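Local coordinates for protein microbial serine proteinases; subtilisin (Bacillus subtilis, PDB 2GKO) that catalyses the hydrolysis of peptide bonds as a cold-adapted, calcium-loaded serine protease of the subtilisin family, at residues A[137-149]-A[174-186]. Sequence-based numbering, arbitrary orientation.
With NA (sodium ion), chain F; PMS (phenylmethanesulfonic acid), chain G.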
loop_
_atom_site.group_PDB
_atom_site.type_symbol
_atom_site.label_atom_id
_atom_site.label_comp_id
_atom_site.label_asym_id
_atom_site.label_seq_id
_atom_site.Cartn_x
_atom_site.Cartn_y
_atom_site.Cartn_z
ATOM N N MET A 137 2.380 4.698 -0.126
ATOM C CA MET A 137 3.618 5.046 -0.835
ATOM C C MET A 137 4.324 3.777 -1.299
ATOM O O MET A 137 5.073 3.142 -0.564
ATOM C CB MET A 137 4.547 5.921 0.013
ATOM C CG MET A 137 4.031 7.315 0.071
ATOM S SD MET A 137 5.152 8.447 0.857
ATOM C CE MET A 137 4.880 8.079 2.487
ATOM N N SER A 138 4.055 3.417 -2.538
ATOM C CA SER A 138 4.693 2.288 -3.180
ATOM C C SER A 138 5.970 2.771 -3.842
ATOM O O SER A 138 6.103 2.819 -5.066
ATOM C CB SER A 138 3.728 1.635 -4.166
ATOM O OG SER A 138 2.761 0.884 -3.476
ATOM N N LEU A 139 6.906 3.180 -2.990
ATOM C CA LEU A 139 8.135 3.783 -3.456
ATOM C C LEU A 139 9.135 3.653 -2.337
ATOM O O LEU A 139 8.787 3.445 -1.178
ATOM C CB LEU A 139 7.899 5.237 -3.880
ATOM C CG LEU A 139 7.323 6.209 -2.857
ATOM C CD1 LEU A 139 8.424 6.779 -1.983
ATOM C CD2 LEU A 139 6.542 7.345 -3.531
ATOM N N GLY A 140 10.406 3.738 -2.688
ATOM C CA GLY A 140 11.420 3.593 -1.668
ATOM C C GLY A 140 12.777 3.974 -2.173
ATOM O O GLY A 140 13.015 4.037 -3.369
ATOM N N SER A 141 13.662 4.256 -1.232
ATOM C CA SER A 141 15.056 4.525 -1.518
ATOM C C SER A 141 15.854 4.034 -0.313
ATOM O O SER A 141 15.336 3.927 0.778
ATOM C CB SER A 141 15.225 6.029 -1.768
ATOM O OG SER A 141 16.474 6.533 -1.346
ATOM N N SER A 142 17.124 3.715 -0.524
ATOM C CA SER A 142 17.988 3.239 0.559
ATOM C C SER A 142 18.292 4.351 1.540
ATOM O O SER A 142 18.565 4.073 2.712
ATOM C CB SER A 142 19.310 2.699 0.001
ATOM O OG SER A 142 19.926 3.666 -0.834
ATOM N N GLY A 143 18.234 5.588 1.054
ATOM C CA GLY A 143 18.525 6.759 1.863
ATOM C C GLY A 143 17.280 7.420 2.411
ATOM O O GLY A 143 16.221 7.423 1.775
ATOM N N GLU A 144 17.429 7.982 3.601
ATOM C CA GLU A 144 16.362 8.699 4.278
ATOM C C GLU A 144 16.359 10.195 3.967
ATOM O O GLU A 144 17.268 10.929 4.354
ATOM C CB GLU A 144 16.490 8.505 5.787
ATOM C CG GLU A 144 15.318 9.104 6.528
ATOM C CD GLU A 144 15.371 8.947 8.032
ATOM O OE1 GLU A 144 16.290 8.291 8.574
ATOM O OE2 GLU A 144 14.467 9.508 8.679
ATOM N N SER A 145 15.319 10.664 3.305
ATOM C CA SER A 145 15.140 12.078 3.026
ATOM C C SER A 145 14.429 12.710 4.223
ATOM O O SER A 145 13.343 12.288 4.615
ATOM C CB SER A 145 14.316 12.280 1.750
ATOM O OG SER A 145 13.720 13.558 1.714
ATOM N N SER A 146 15.049 13.710 4.844
ATOM C CA SER A 146 14.395 14.392 5.961
ATOM C C SER A 146 13.099 15.089 5.517
ATOM O O SER A 146 12.176 15.187 6.312
ATOM C CB SER A 146 15.342 15.400 6.640
ATOM O OG SER A 146 15.777 16.344 5.704
ATOM N N LEU A 147 13.014 15.556 4.274
ATOM C CA LEU A 147 11.776 16.173 3.785
ATOM C C LEU A 147 10.635 15.156 3.870
ATOM O O LEU A 147 9.560 15.462 4.372
ATOM C CB LEU A 147 11.944 16.666 2.343
ATOM C CG LEU A 147 12.841 17.880 2.135
ATOM C CD1 LEU A 147 13.079 18.120 0.659
ATOM C CD2 LEU A 147 12.198 19.110 2.788
ATOM N N ILE A 148 10.897 13.939 3.393
ATOM C CA ILE A 148 9.861 12.914 3.373
ATOM C C ILE A 148 9.566 12.431 4.792
ATOM O O ILE A 148 8.414 12.295 5.218
ATOM C CB ILE A 148 10.269 11.756 2.457
ATOM C CG1 ILE A 148 10.231 12.218 0.996
ATOM C CG2 ILE A 148 9.338 10.552 2.678
ATOM C CD1 ILE A 148 10.895 11.277 0.033
ATOM N N THR A 149 10.614 12.153 5.554
ATOM C CA THR A 149 10.448 11.754 6.954
ATOM C C THR A 149 9.601 12.734 7.771
ATOM O O THR A 149 8.654 12.342 8.464
ATOM C CB THR A 149 11.822 11.613 7.604
ATOM O OG1 THR A 149 12.498 10.470 7.070
ATOM C CG2 THR A 149 11.691 11.330 9.084
ATOM N N GLY A 174 18.621 -6.137 6.740
ATOM C CA GLY A 174 18.913 -4.724 6.806
ATOM C C GLY A 174 18.734 -3.959 5.501
ATOM O O GLY A 174 19.200 -2.828 5.366
ATOM N N SER A 175 18.058 -4.569 4.533
ATOM C CA SER A 175 17.858 -3.962 3.218
ATOM C C SER A 175 16.615 -3.070 3.104
ATOM O O SER A 175 16.401 -2.416 2.073
ATOM C CB SER A 175 17.831 -5.055 2.141
ATOM O OG SER A 175 16.942 -6.123 2.443
ATOM N N ILE A 176 15.794 -3.028 4.155
ATOM C CA ILE A 176 14.637 -2.160 4.196
ATOM C C ILE A 176 15.013 -0.714 3.902
ATOM O O ILE A 176 16.046 -0.216 4.363
ATOM C CB ILE A 176 13.896 -2.312 5.557
ATOM C CG1 ILE A 176 12.545 -1.594 5.516
ATOM C CG2 ILE A 176 14.726 -1.773 6.702
ATOM C CD1 ILE A 176 11.745 -1.716 6.797
ATOM N N GLY A 177 14.186 -0.034 3.121
ATOM C CA GLY A 177 14.430 1.347 2.755
ATOM C C GLY A 177 13.343 2.255 3.284
ATOM O O GLY A 177 12.514 1.847 4.099
ATOM N N TYR A 178 13.373 3.486 2.792
ATOM C CA TYR A 178 12.553 4.583 3.269
ATOM C C TYR A 178 11.566 5.013 2.179
ATOM O O TYR A 178 11.921 5.039 1.013
ATOM C CB TYR A 178 13.475 5.759 3.653
ATOM C CG TYR A 178 14.366 5.425 4.808
ATOM C CD1 TYR A 178 13.935 5.615 6.108
ATOM C CD2 TYR A 178 15.647 4.891 4.593
ATOM C CE1 TYR A 178 14.747 5.303 7.166
ATOM C CE2 TYR A 178 16.459 4.566 5.642
ATOM C CZ TYR A 178 16.009 4.767 6.929
ATOM O OH TYR A 178 16.817 4.427 7.995
ATOM N N PRO A 179 10.351 5.436 2.526
ATOM C CA PRO A 179 9.879 5.664 3.896
ATOM C C PRO A 179 9.439 4.456 4.717
ATOM O O PRO A 179 9.069 4.647 5.859
ATOM C CB PRO A 179 8.680 6.602 3.674
ATOM C CG PRO A 179 8.117 6.184 2.305
ATOM C CD PRO A 179 9.349 5.836 1.511
ATOM N N GLY A 180 9.456 3.248 4.154
ATOM C CA GLY A 180 9.022 2.055 4.858
ATOM C C GLY A 180 9.638 1.885 6.239
ATOM O O GLY A 180 8.929 1.532 7.189
ATOM N N ALA A 181 10.936 2.183 6.353
ATOM C CA ALA A 181 11.683 1.946 7.578
ATOM C C ALA A 181 11.375 2.970 8.667
ATOM O O ALA A 181 11.837 2.818 9.795
ATOM C CB ALA A 181 13.167 1.973 7.285
ATOM N N LEU A 182 10.613 4.006 8.348
ATOM C CA LEU A 182 10.230 5.007 9.343
ATOM C C LEU A 182 9.324 4.443 10.405
ATOM O O LEU A 182 8.484 3.591 10.139
ATOM C CB LEU A 182 9.542 6.188 8.690
ATOM C CG LEU A 182 10.391 6.950 7.709
ATOM C CD1 LEU A 182 9.571 8.031 7.060
ATOM C CD2 LEU A 182 11.643 7.517 8.405
ATOM N N VAL A 183 9.470 4.928 11.625
ATOM C CA VAL A 183 8.666 4.398 12.703
ATOM C C VAL A 183 7.161 4.674 12.503
ATOM O O VAL A 183 6.329 3.904 12.956
ATOM C CB VAL A 183 9.185 4.881 14.098
ATOM C CG1 VAL A 183 8.765 6.321 14.372
ATOM C CG2 VAL A 183 8.708 3.947 15.180
ATOM N N ASN A 184 6.836 5.762 11.804
ATOM C CA ASN A 184 5.445 6.136 11.536
ATOM C C ASN A 184 4.939 5.717 10.160
ATOM O O ASN A 184 3.906 6.205 9.719
ATOM C CB ASN A 184 5.250 7.640 11.760
ATOM C CG ASN A 184 5.339 8.016 13.237
ATOM O OD1 ASN A 184 4.991 7.216 14.101
ATOM N ND2 ASN A 184 5.821 9.226 13.522
ATOM N N ALA A 185 5.643 4.779 9.519
ATOM C CA ALA A 185 5.163 4.143 8.280
ATOM C C ALA A 185 5.068 2.637 8.458
ATOM O O ALA A 185 5.915 2.042 9.078
ATOM C CB ALA A 185 6.080 4.479 7.123
ATOM N N VAL A 186 4.019 2.022 7.922
ATOM C CA VAL A 186 3.865 0.582 7.944
ATOM C C VAL A 186 4.587 0.004 6.735
ATOM O O VAL A 186 4.118 0.153 5.599
ATOM C CB VAL A 186 2.370 0.192 7.908
ATOM C CG1 VAL A 186 2.183 -1.305 7.777
ATOM C CG2 VAL A 186 1.648 0.718 9.113
HETATM NA NA NA F . 8.120 1.449 9.304
HETATM C C PMS G . 8.414 0.190 -6.895
HETATM S S PMS G . 8.017 -0.521 -5.427
HETATM C C1 PMS G . 7.756 -0.476 -8.097
HETATM C C2 PMS G . 8.394 -1.510 -8.779
HETATM C C3 PMS G . 7.797 -2.103 -9.896
HETATM C C4 PMS G . 6.576 -1.623 -10.351
HETATM C C5 PMS G . 5.947 -0.566 -9.704
HETATM C C6 PMS G . 6.546 0.006 -8.584
HETATM O O2S PMS G . 8.847 0.101 -4.419
HETATM O O1S PMS G . 8.133 -1.962 -5.634
HETATM O O HOH W 1 9.636 2.397 1.268
HETATM O O HOH W 2 18.377 0.711 3.260
HETATM O O HOH W 3 7.140 -0.693 9.565
HETATM O O HOH W 4 9.878 0.488 10.560
#
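Ser141 and Tyr178 form a single antiparallel bridge as a hydrogen-bonded pair: Tyr178 N donates almost straight to Ser141 O at 2.8 Å (173° at the hydrogen), and Ser141 N returns a more bent bond to Tyr178 O, which also receives a CA-H...O contact from Gly140 CA. The ring of the same Tyr178 lies between two aliphatic groups. Glu144 CB sits over the centre of one face, 3.6 Å from the centroid, in a CH-pi contact, while Ala181 CB covers the opposite face nearer the rim; Ser142 O meets the ring edge in plane. The extended Glu144 chain, its CG trans to the backbone nitrogen (chi1 -174°), runs across the ring, its carboxylate plane only 12° from that of the ring. Glu144 OE1 pairs with Lys221 in a salt bridge, and Glu144 OE2 accepts a hydrogen bond from Thr149 OG1 on its anti lone pair, at 2.7 Å. Without the ring, as with an alanine here, Glu144 CB and CG would probably lose the face they rest on, and a gap would be likely to open between Glu144 and Ala181. In the subtilisin fold this bridge ties the chain leaving strand 133-137, where Ser138 and Leu139 border the phenylmethanesulfonic acid pocket, to the loop leading to strand 186-192. The peptide before Pro179 is cis, and the proline ring packs against two side chains: Pro179 CD lies 3.7 Å from Leu139 CD1, and Pro179 CG is 3.8 Å from Met137 CE. A water bridges Leu139 O and Gly180 N. Further along, Leu182 CD2 packs 3.4 Å from Thr149 OG1 and also touches Glu144 OE2, while the backbone oxygens of Gly180, Leu182 and Ala185 bind a sodium ion that also has two waters as ligands.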